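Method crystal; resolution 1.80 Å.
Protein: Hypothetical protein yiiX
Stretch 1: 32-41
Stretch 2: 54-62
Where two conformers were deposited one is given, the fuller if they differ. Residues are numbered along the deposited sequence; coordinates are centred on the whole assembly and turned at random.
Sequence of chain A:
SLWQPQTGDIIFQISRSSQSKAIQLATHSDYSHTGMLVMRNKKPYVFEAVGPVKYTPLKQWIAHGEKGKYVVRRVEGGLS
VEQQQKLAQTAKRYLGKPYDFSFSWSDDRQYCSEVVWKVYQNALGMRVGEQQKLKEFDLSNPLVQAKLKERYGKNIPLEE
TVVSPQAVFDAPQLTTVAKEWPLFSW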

# COMPACT_ATOMS: atom_id res chain seq x y z
N SER A 32 1.93 -7.60 -1.72
CA SER A 32 1.03 -7.24 -2.80
C SER A 32 -0.18 -6.43 -2.35
O SER A 32 -1.07 -6.12 -3.18
N HIS A 33 -0.24 -6.08 -1.06
CA HIS A 33 -1.25 -5.13 -0.57
C HIS A 33 -0.71 -4.37 0.62
O HIS A 33 0.12 -4.91 1.35
N THR A 34 -1.14 -3.12 0.80
CA THR A 34 -0.67 -2.31 1.94
C THR A 34 -1.82 -1.42 2.43
O THR A 34 -2.78 -1.16 1.68
N GLY A 35 -1.77 -1.04 3.69
CA GLY A 35 -2.70 -0.03 4.22
C GLY A 35 -2.01 0.69 5.36
O GLY A 35 -0.84 0.36 5.70
N MET A 36 -2.70 1.66 5.95
CA MET A 36 -2.10 2.46 7.03
C MET A 36 -3.01 2.38 8.22
O MET A 36 -4.25 2.53 8.09
N LEU A 37 -2.41 2.15 9.39
CA LEU A 37 -3.17 2.05 10.64
C LEU A 37 -3.77 3.43 10.96
O LEU A 37 -3.11 4.45 10.78
N VAL A 38 -5.05 3.44 11.37
CA VAL A 38 -5.68 4.62 11.98
C VAL A 38 -6.40 4.14 13.25
O VAL A 38 -7.25 3.23 13.19
N MET A 39 -6.00 4.70 14.40
CA MET A 39 -6.68 4.43 15.66
C MET A 39 -7.93 5.29 15.74
O MET A 39 -7.88 6.52 15.67
N ARG A 40 -9.08 4.63 15.80
CA ARG A 40 -10.36 5.34 15.88
C ARG A 40 -10.99 4.96 17.20
O ARG A 40 -11.22 3.78 17.46
N ASN A 41 -11.21 5.94 18.07
CA ASN A 41 -11.62 5.67 19.45
C ASN A 41 -10.73 4.60 20.08
O ASN A 41 -11.20 3.68 20.76
N LYS A 54 -11.33 2.96 2.34
CA LYS A 54 -12.19 2.65 3.50
C LYS A 54 -11.34 2.26 4.71
O LYS A 54 -10.13 1.97 4.59
N TYR A 55 -11.99 2.22 5.86
CA TYR A 55 -11.42 1.65 7.09
C TYR A 55 -11.91 0.22 7.32
O TYR A 55 -13.11 -0.07 7.20
N THR A 56 -10.99 -0.66 7.69
CA THR A 56 -11.28 -2.04 7.98
C THR A 56 -10.73 -2.41 9.35
O THR A 56 -9.58 -2.10 9.63
N PRO A 57 -11.52 -3.11 10.20
CA PRO A 57 -10.94 -3.54 11.48
C PRO A 57 -9.66 -4.37 11.29
O PRO A 57 -9.59 -5.23 10.42
N LEU A 58 -8.64 -4.08 12.07
CA LEU A 58 -7.34 -4.75 11.92
C LEU A 58 -7.41 -6.29 11.93
O LEU A 58 -6.76 -6.96 11.13
N LYS A 59 -8.23 -6.86 12.79
CA LYS A 59 -8.31 -8.31 12.85
C LYS A 59 -8.78 -8.84 11.50
O LYS A 59 -8.19 -9.77 10.97
N GLN A 60 -9.80 -8.20 10.93
CA GLN A 60 -10.34 -8.63 9.63
C GLN A 60 -9.32 -8.40 8.48
O GLN A 60 -9.14 -9.25 7.58
N TRP A 61 -8.66 -7.25 8.51
CA TRP A 61 -7.60 -6.97 7.52
C TRP A 61 -6.52 -8.05 7.48
O TRP A 61 -6.13 -8.50 6.41
N ILE A 62 -6.03 -8.47 8.64
CA ILE A 62 -4.92 -9.43 8.70
C ILE A 62 -5.36 -10.81 8.20
O ILE A 62 -4.59 -11.53 7.53

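The contact between strand 33-40 and the strand-helix segment 54-62 of yiiX is a modest, side-chain-mediated packing with no hydrogen bond between the two stretches, built from aromatic, apolar and cation-pi contacts that bury 346 Å² in all. It illustrates a general principle: where two backbone segments lie well apart, a few long or flat side chains can fill the space between them. The axes of strand 33-40 and helix 58-62 run nearly antiparallel, at 165°, and come no closer than 11.3 Å, so that the chain passing along the strand from H33 to R40 meets W61 first, then L58, then Y55.

At the first end W61 supplies the bulk. Its CA-to-CB bond points toward the strand, and a t rotamer with chi2 of 89° carries the indole across the gap. Here the strand contributes a glycine: G35 has no side chain, and its CA lies 9.1 Å from the CA of W61, a separation that the indole spans to bring W61 CZ2 within 4.2 Å of G35 N. A CB on G35 would point toward the helix, and its ideal position lies only 3.8 Å from W61 NE1, so the indole already closely approaches the space that such an atom would occupy. T34, whose side chain points away, meets the indole through its backbone, with T34 C 4.3 Å from W61 CZ2. H33, also t and pointing toward the helix, sets its imidazole beside the indole, H33 CD2 lying 3.8 Å from W61 NE1. The two rings meet rim to rim, with neither over the face of the other and their planes at 26°. Both H33 NE2 and W61 NE1 are hydrogen-bonded elsewhere in the structure; the contact between the two rings is one of packing.

The middle of the contact is purely apolar and looser. L37 leaves the strand sideways, but its m,m conformation brings the end of the side chain nearer to the helix. L58, in the first turn after the N-cap residue P57, points toward the strand with chi1 t and chi2 p. The two leucines meet methyl to methyl, L37 CD1 to L58 CD1 at 4.3 Å.

Y55 dominates the far end and has the largest covered area of any residue here, 81 Å². Its CA-to-CB bond points toward the strand, and with chi1 m the ring lies against V38 and R40. V38, in t, approaches obliquely with V38 CB 4.4 Å from Y55 CE1. Over one face of the same ring lies R40, whose m, t, p run of chi angles folds the arm along the phenol. The guanidinium stacks flat, its plane 19° from that of the ring, and R40 CZ is 3.4 Å from Y55 CD2. This cation-pi contact is off-centre, whereas R40 CD sits squarely over the face in a CH-pi contact. An arginine can thus serve a packing role through both its aliphatic arm and its flat, charged end.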

# COMPACT_ATOMS: atom_id res chain seq x y z
CB SER A 32 0.65 -8.50 -3.59
OG SER A 32 -0.03 -9.42 -2.75
CB HIS A 33 -2.54 -5.86 -0.19
CG HIS A 33 -3.68 -4.94 0.12
ND1 HIS A 33 -4.03 -3.87 -0.69
CD2 HIS A 33 -4.56 -4.92 1.16
CE1 HIS A 33 -5.08 -3.25 -0.17
NE2 HIS A 33 -5.41 -3.86 0.96
CB THR A 34 0.60 -1.49 1.55
OG1 THR A 34 1.17 -0.84 2.70
CG2 THR A 34 0.29 -0.46 0.52
CB MET A 36 -1.92 3.93 6.59
CG MET A 36 -1.30 4.95 7.66
SD MET A 36 -1.43 6.66 7.06
CE MET A 36 -3.15 7.08 7.52
CB LEU A 37 -2.28 1.58 11.79
CG LEU A 37 -2.09 0.08 12.09
CD1 LEU A 37 -3.35 -0.51 12.65
CD2 LEU A 37 -1.61 -0.68 10.84
CB VAL A 38 -6.65 5.37 11.04
CG1 VAL A 38 -7.33 6.53 11.77
CG2 VAL A 38 -5.91 5.92 9.85
CB MET A 39 -5.75 4.65 16.87
CG MET A 39 -4.40 3.96 16.74
SD MET A 39 -4.43 2.18 16.35
CE MET A 39 -5.07 1.55 17.87
CB ARG A 40 -11.26 4.96 14.72
CG ARG A 40 -10.65 5.21 13.34
CD ARG A 40 -11.54 4.55 12.29
NE ARG A 40 -12.73 5.33 11.95
CZ ARG A 40 -13.85 4.80 11.45
NH1 ARG A 40 -13.96 3.49 11.24
NH2 ARG A 40 -14.87 5.57 11.16
CB ASN A 41 -13.11 5.28 19.51
CG ASN A 41 -13.71 5.35 20.92
OD1 ASN A 41 -14.93 5.33 21.08
ND2 ASN A 41 -12.86 5.40 21.95
CB LYS A 54 -13.10 1.46 3.17
CG LYS A 54 -12.32 0.12 3.12
CD LYS A 54 -13.14 -1.05 2.60
CE LYS A 54 -13.91 -1.71 3.73
NZ LYS A 54 -14.87 -2.75 3.21
CB TYR A 55 -11.86 2.43 8.31
CG TYR A 55 -11.61 3.91 8.29
CD1 TYR A 55 -10.31 4.43 8.38
CD2 TYR A 55 -12.68 4.81 8.24
CE1 TYR A 55 -10.09 5.79 8.41
CE2 TYR A 55 -12.48 6.16 8.25
CZ TYR A 55 -11.18 6.66 8.35
OH TYR A 55 -11.02 8.01 8.35
CB THR A 56 -10.56 -2.95 6.94
OG1 THR A 56 -11.02 -2.60 5.64
CG2 THR A 56 -10.83 -4.40 7.20
CB PRO A 57 -12.06 -4.37 12.11
CG PRO A 57 -13.30 -3.85 11.53
CD PRO A 57 -12.95 -3.48 10.09
CB LEU A 58 -6.37 -4.25 13.00
CG LEU A 58 -4.99 -4.91 13.04
CD1 LEU A 58 -4.22 -4.59 11.71
CD2 LEU A 58 -4.21 -4.41 14.24
CB LYS A 59 -9.22 -8.78 13.99
CG LYS A 59 -9.37 -10.31 14.01
CD LYS A 59 -10.40 -10.78 15.08
CE LYS A 59 -10.80 -12.25 14.79
NZ LYS A 59 -11.58 -12.31 13.52
CB GLN A 60 -11.68 -7.92 9.39
CG GLN A 60 -12.21 -7.90 7.96
CD GLN A 60 -13.39 -6.93 7.81
OE1 GLN A 60 -14.20 -6.78 8.75
NE2 GLN A 60 -13.49 -6.26 6.65
CB TRP A 61 -6.96 -5.61 7.80
CG TRP A 61 -6.14 -5.14 6.65
CD1 TRP A 61 -6.57 -4.40 5.58
CD2 TRP A 61 -4.74 -5.42 6.42
NE1 TRP A 61 -5.51 -4.17 4.71
CE2 TRP A 61 -4.38 -4.78 5.22
CE3 TRP A 61 -3.77 -6.15 7.12
CZ2 TRP A 61 -3.10 -4.85 4.70
CZ3 TRP A 61 -2.48 -6.20 6.62
CH2 TRP A 61 -2.16 -5.56 5.41
CB ILE A 62 -4.39 -9.58 10.13
CG1 ILE A 62 -3.67 -8.29 10.55
CG2 ILE A 62 -3.47 -10.85 10.24
CD1 ILE A 62 -3.27 -8.24 12.04